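Local coordinates for hemopexin fold protein CP4 (Vigna unguiculata, PDB 3OYO) that is a calcium-binding seed protein of the hemopexin fold whose biological role is not firmly established, at residues Gly158-Phe167 against Lys201-Ile209. Residues are numbered along the deposited sequence; the frame is centred on the assembly and turned at random.
Sequences GFPVLNGTEF and KADTLVGNI
Thr204 sets its hydroxyl against the Phe159 ring, OG1 lying 3.3 Å from CD1 at the ring edge, near its plane, in a contact where no direct hydrogen bond joins segments 158-167 and 201-209. Beside it a single water makes the polar link, accepting from Val161 N at 3.1 Å and donating to Ala202 O. The threonine hydroxyl is directed by its own loop: with OG1 anti to the carbonyl carbon (chi1 -60°), it donates to Lys201 O, which also takes the Thr204 N-H from the same face of its plane. Threonine suits the site because one branch, OG1, serves Lys201 O while the other, CG2, packs on CG2 of Val161, 4.0 Å away. A valine in place of Thr204 has no hydroxyl to donate, and the turn at Lys201 would probably be less firmly held. Four-stranded antiparallel sheets form the blades of the hemopexin propeller, and here the loop leaving helix 155-158, which leads from one blade to the next, lies along outer strand 205-211 of that next blade. Branched side chains fill the seam: Val206 CG1 meets Val161 CB at 3.6 Å, while its CG2 turns to Leu162 CD2. Farther along, Ile209 sends CD1 to within 3.7 Å of Phe167 CE2, and CG1 sits at the edge of that ring. Glu166 folds back through a bend at chi2 (-90°), laying CD over the centre of one face of the Phe167 ring; its OE1, 3.6 Å from the apolar Ile209 CD1, is buried without a polar partner in the model. Thr165 OG1 donates to Leu162 O across a type II turn and accepts from Phe167 N in an ST turn.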
ATOM      1  N   GLY A 158     -19.015   2.451   0.032  1.00 16.50           N
ATOM      2  CA  GLY A 158     -18.326   2.852   1.253  1.00 15.32           C
ATOM      3  C   GLY A 158     -17.737   4.239   1.179  1.00 13.83           C
ATOM      4  O   GLY A 158     -17.611   4.910   2.210  1.00 15.34           O
ATOM      5  N   PHE A 159     -17.363   4.670  -0.030  1.00 11.97           N
ATOM      6  CA  PHE A 159     -16.719   5.988  -0.275  1.00 10.94           C
ATOM      7  C   PHE A 159     -17.486   6.709  -1.378  1.00 11.60           C
ATOM      8  O   PHE A 159     -17.094   6.660  -2.545  1.00 10.68           O
ATOM      9  CB  PHE A 159     -15.295   5.806  -0.775  1.00 11.47           C
ATOM     10  CG  PHE A 159     -14.360   5.153   0.211  1.00 10.94           C
ATOM     11  CD1 PHE A 159     -13.615   5.924   1.089  1.00 11.56           C
ATOM     12  CD2 PHE A 159     -14.246   3.761   0.267  1.00 12.62           C
ATOM     13  CE1 PHE A 159     -12.721   5.335   1.985  1.00 11.76           C
ATOM     14  CE2 PHE A 159     -13.368   3.133   1.162  1.00 11.95           C
ATOM     15  CZ  PHE A 159     -12.599   3.921   2.020  1.00 13.36           C
ATOM     16  N   PRO A 160     -18.613   7.359  -1.048  1.00 11.68           N
ATOM     17  CA  PRO A 160     -19.362   7.993  -2.160  1.00 12.73           C
ATOM     18  C   PRO A 160     -18.597   9.011  -3.019  1.00 12.34           C
ATOM     19  O   PRO A 160     -18.863   9.114  -4.218  1.00 12.59           O
ATOM     20  CB  PRO A 160     -20.573   8.645  -1.462  1.00 13.94           C
ATOM     21  CG  PRO A 160     -20.191   8.716  -0.054  1.00 14.69           C
ATOM     22  CD  PRO A 160     -19.301   7.520   0.229  1.00 13.43           C
ATOM     23  N   VAL A 161     -17.627   9.725  -2.457  1.00 15.52           N
ATOM     24  CA  VAL A 161     -16.812  10.642  -3.294  1.00 16.15           C
ATOM     25  C   VAL A 161     -15.981   9.923  -4.357  1.00 15.66           C
ATOM     26  O   VAL A 161     -15.628  10.511  -5.389  1.00 14.73           O
ATOM     27  CB  VAL A 161     -15.886  11.553  -2.454  1.00 17.00           C
ATOM     28  CG1 VAL A 161     -16.698  12.554  -1.730  1.00 18.44           C
ATOM     29  CG2 VAL A 161     -14.949  10.727  -1.526  1.00 17.94           C
ATOM     30  N   LEU A 162     -15.656   8.650  -4.120  1.00 12.40           N
ATOM     31  CA  LEU A 162     -14.901   7.863  -5.127  1.00 12.10           C
ATOM     32  C   LEU A 162     -15.818   7.232  -6.158  1.00 11.87           C
ATOM     33  O   LEU A 162     -15.373   6.764  -7.187  1.00 10.39           O
ATOM     34  CB  LEU A 162     -14.027   6.784  -4.465  1.00 10.00           C
ATOM     35  CG  LEU A 162     -12.937   7.297  -3.548  1.00  8.32           C
ATOM     36  CD1 LEU A 162     -12.109   6.121  -3.028  1.00  8.46           C
ATOM     37  CD2 LEU A 162     -12.091   8.287  -4.306  1.00  8.16           C
ATOM     38  N   ASN A 163     -17.110   7.230  -5.865  1.00 14.22           N
ATOM     39  CA  ASN A 163     -18.106   6.768  -6.822  1.00 16.31           C
ATOM     40  C   ASN A 163     -18.092   7.656  -8.079  1.00 16.65           C
ATOM     41  O   ASN A 163     -18.193   8.891  -8.010  1.00 24.33           O
ATOM     42  CB  ASN A 163     -19.480   6.780  -6.172  1.00 24.93           C
ATOM     43  CG  ASN A 163     -20.451   5.913  -6.891  1.00 29.69           C
ATOM     44  OD1 ASN A 163     -20.227   4.725  -7.086  1.00 37.38           O
ATOM     45  ND2 ASN A 163     -21.549   6.487  -7.289  1.00 36.46           N
ATOM     46  N   GLY A 164     -17.952   7.001  -9.225  1.00 17.17           N
ATOM     47  CA  GLY A 164     -17.955   7.697 -10.488  1.00 16.21           C
ATOM     48  C   GLY A 164     -16.562   8.038 -10.937  1.00 16.09           C
ATOM     49  O   GLY A 164     -16.383   8.456 -12.055  1.00 16.80           O
ATOM     50  N   THR A 165     -15.563   7.825 -10.095  1.00 17.03           N
ATOM     51  CA  THR A 165     -14.176   8.127 -10.466  1.00 16.23           C
ATOM     52  C   THR A 165     -13.478   6.843 -10.939  1.00 16.95           C
ATOM     53  O   THR A 165     -14.043   5.750 -10.849  1.00 17.25           O
ATOM     54  CB  THR A 165     -13.396   8.667  -9.257  1.00 13.22           C
ATOM     55  OG1 THR A 165     -13.135   7.577  -8.355  1.00 10.50           O
ATOM     56  CG2 THR A 165     -14.223   9.747  -8.527  1.00 12.18           C
ATOM     57  N   GLU A 166     -12.242   6.965 -11.395  1.00 16.88           N
ATOM     58  CA  GLU A 166     -11.492   5.795 -11.858  1.00 18.16           C
ATOM     59  C   GLU A 166     -11.069   4.811 -10.716  1.00 16.66           C
ATOM     60  O   GLU A 166     -10.703   3.686 -10.967  1.00 16.98           O
ATOM     61  CB  GLU A 166     -10.338   6.241 -12.770  1.00 28.26           C
ATOM     62  CG  GLU A 166      -8.968   5.908 -12.284  1.00 34.59           C
ATOM     63  CD  GLU A 166      -8.359   6.986 -11.412  1.00 40.00           C
ATOM     64  OE1 GLU A 166      -9.110   7.585 -10.632  1.00 42.78           O
ATOM     65  OE2 GLU A 166      -7.119   7.212 -11.494  1.00 43.39           O
ATOM     66  N   PHE A 167     -11.202   5.243  -9.469  1.00 13.81           N
ATOM     67  CA  PHE A 167     -10.969   4.451  -8.258  1.00 12.77           C
ATOM     68  C   PHE A 167     -12.125   3.550  -7.874  1.00 13.35           C
ATOM     69  O   PHE A 167     -11.959   2.610  -7.088  1.00 13.34           O
ATOM     70  CB  PHE A 167     -10.659   5.395  -7.084  1.00 10.50           C
ATOM     71  CG  PHE A 167      -9.440   6.229  -7.311  1.00 10.62           C
ATOM     72  CD1 PHE A 167      -8.164   5.658  -7.277  1.00 10.79           C
ATOM     73  CD2 PHE A 167      -9.553   7.577  -7.636  1.00 11.03           C
ATOM     74  CE1 PHE A 167      -7.016   6.442  -7.525  1.00 10.40           C
ATOM     75  CE2 PHE A 167      -8.406   8.369  -7.915  1.00 10.92           C
ATOM     76  CZ  PHE A 167      -7.132   7.791  -7.846  1.00  8.95           C
ATOM     77  N   LYS A 201     -16.482   6.294   6.547  1.00 23.95           N
ATOM     78  CA  LYS A 201     -16.009   6.216   5.175  1.00 23.83           C
ATOM     79  C   LYS A 201     -16.760   7.188   4.243  1.00 23.82           C
ATOM     80  O   LYS A 201     -16.175   7.747   3.311  1.00 28.42           O
ATOM     81  CB  LYS A 201     -16.174   4.765   4.652  1.00 23.03           C
ATOM     82  CG  LYS A 201     -15.294   3.689   5.323  1.00 23.73           C
ATOM     83  CD  LYS A 201     -15.538   3.491   6.854  1.00 22.66           C
ATOM     84  CE  LYS A 201     -14.383   2.661   7.464  1.00 22.32           C
ATOM     85  NZ  LYS A 201     -14.041   2.799   8.891  1.00 19.23           N
ATOM     86  N   ALA A 202     -18.069   7.330   4.473  1.00 27.82           N
ATOM     87  CA  ALA A 202     -18.933   8.243   3.722  1.00 28.39           C
ATOM     88  C   ALA A 202     -18.475   9.708   3.835  1.00 28.57           C
ATOM     89  O   ALA A 202     -18.680  10.495   2.911  1.00 32.83           O
ATOM     90  CB  ALA A 202     -20.395   8.080   4.171  1.00 28.44           C
ATOM     91  N   ASP A 203     -17.823  10.054   4.949  1.00 29.15           N
ATOM     92  CA  ASP A 203     -17.266  11.396   5.176  1.00 28.85           C
ATOM     93  C   ASP A 203     -15.826  11.643   4.636  1.00 27.49           C
ATOM     94  O   ASP A 203     -15.135  12.561   5.072  1.00 31.03           O
ATOM     95  CB  ASP A 203     -17.341  11.710   6.664  1.00 32.84           C
ATOM     96  CG  ASP A 203     -18.703  12.203   7.062  1.00 36.02           C
ATOM     97  OD1 ASP A 203     -19.072  13.301   6.592  1.00 40.56           O
ATOM     98  OD2 ASP A 203     -19.415  11.490   7.786  1.00 38.00           O
ATOM     99  N   THR A 204     -15.405  10.812   3.687  1.00 20.80           N
ATOM    100  CA  THR A 204     -14.104  10.948   3.031  1.00 18.96           C
ATOM    101  C   THR A 204     -14.108  12.195   2.163  1.00 17.97           C
ATOM    102  O   THR A 204     -15.093  12.482   1.444  1.00 21.38           O
ATOM    103  CB  THR A 204     -13.789   9.682   2.196  1.00 19.77           C
ATOM    104  OG1 THR A 204     -13.778   8.567   3.075  1.00 19.73           O
ATOM    105  CG2 THR A 204     -12.430   9.757   1.452  1.00 17.91           C
ATOM    106  N   LEU A 205     -13.006  12.947   2.274  1.00 16.16           N
ATOM    107  CA  LEU A 205     -12.750  14.083   1.384  1.00 14.86           C
ATOM    108  C   LEU A 205     -11.784  13.646   0.311  1.00 15.22           C
ATOM    109  O   LEU A 205     -10.896  12.881   0.564  1.00 14.84           O
ATOM    110  CB  LEU A 205     -12.189  15.293   2.129  1.00 11.53           C
ATOM    111  CG  LEU A 205     -12.911  15.771   3.393  1.00 10.58           C
ATOM    112  CD1 LEU A 205     -12.147  16.918   3.932  1.00  9.32           C
ATOM    113  CD2 LEU A 205     -14.364  16.197   3.115  1.00  8.97           C
ATOM    114  N   VAL A 206     -11.991  14.130  -0.903  1.00 18.73           N
ATOM    115  CA  VAL A 206     -11.146  13.754  -2.022  1.00 18.15           C
ATOM    116  C   VAL A 206     -10.693  15.009  -2.774  1.00 18.67           C
ATOM    117  O   VAL A 206     -11.434  16.004  -2.847  1.00 19.16           O
ATOM    118  CB  VAL A 206     -11.857  12.735  -2.961  1.00 11.45           C
ATOM    119  CG1 VAL A 206     -12.997  13.358  -3.682  1.00 10.01           C
ATOM    120  CG2 VAL A 206     -10.893  12.135  -3.933  1.00  9.10           C
ATOM    121  N   GLY A 207      -9.462  14.950  -3.288  1.00 15.77           N
ATOM    122  CA  GLY A 207      -8.838  16.062  -4.030  1.00 15.73           C
ATOM    123  C   GLY A 207      -9.115  15.825  -5.486  1.00 16.52           C
ATOM    124  O   GLY A 207      -9.711  14.808  -5.815  1.00 16.20           O
ATOM    125  N   ASN A 208      -8.676  16.718  -6.372  1.00 19.22           N
ATOM    126  CA  ASN A 208      -8.778  16.421  -7.817  1.00 21.04           C
ATOM    127  C   ASN A 208      -7.670  15.431  -8.232  1.00 20.43           C
ATOM    128  O   ASN A 208      -6.578  15.389  -7.629  1.00 18.21           O
ATOM    129  CB  ASN A 208      -8.795  17.694  -8.687  1.00 30.26           C
ATOM    130  CG  ASN A 208      -7.829  18.746  -8.191  1.00 34.55           C
ATOM    131  OD1 ASN A 208      -6.635  18.493  -8.091  1.00 39.92           O
ATOM    132  ND2 ASN A 208      -8.345  19.933  -7.856  1.00 38.85           N
ATOM    133  N   ILE A 209      -7.988  14.619  -9.227  1.00 21.64           N
ATOM    134  CA  ILE A 209      -7.109  13.543  -9.692  1.00 21.78           C
ATOM    135  C   ILE A 209      -6.073  14.106 -10.643  1.00 21.24           C
ATOM    136  O   ILE A 209      -6.404  14.980 -11.431  1.00 21.83           O
ATOM    137  CB  ILE A 209      -7.935  12.454 -10.355  1.00 22.91           C
ATOM    138  CG1 ILE A 209      -9.023  11.973  -9.368  1.00 22.91           C
ATOM    139  CG2 ILE A 209      -7.031  11.317 -10.920  1.00 22.33           C
ATOM    140  CD1 ILE A 209     -10.027  11.024  -9.994  1.00 24.07           C
TER
HETATM  141  O   HOH W   1     -16.974   9.643   0.566  1.00 23.13           O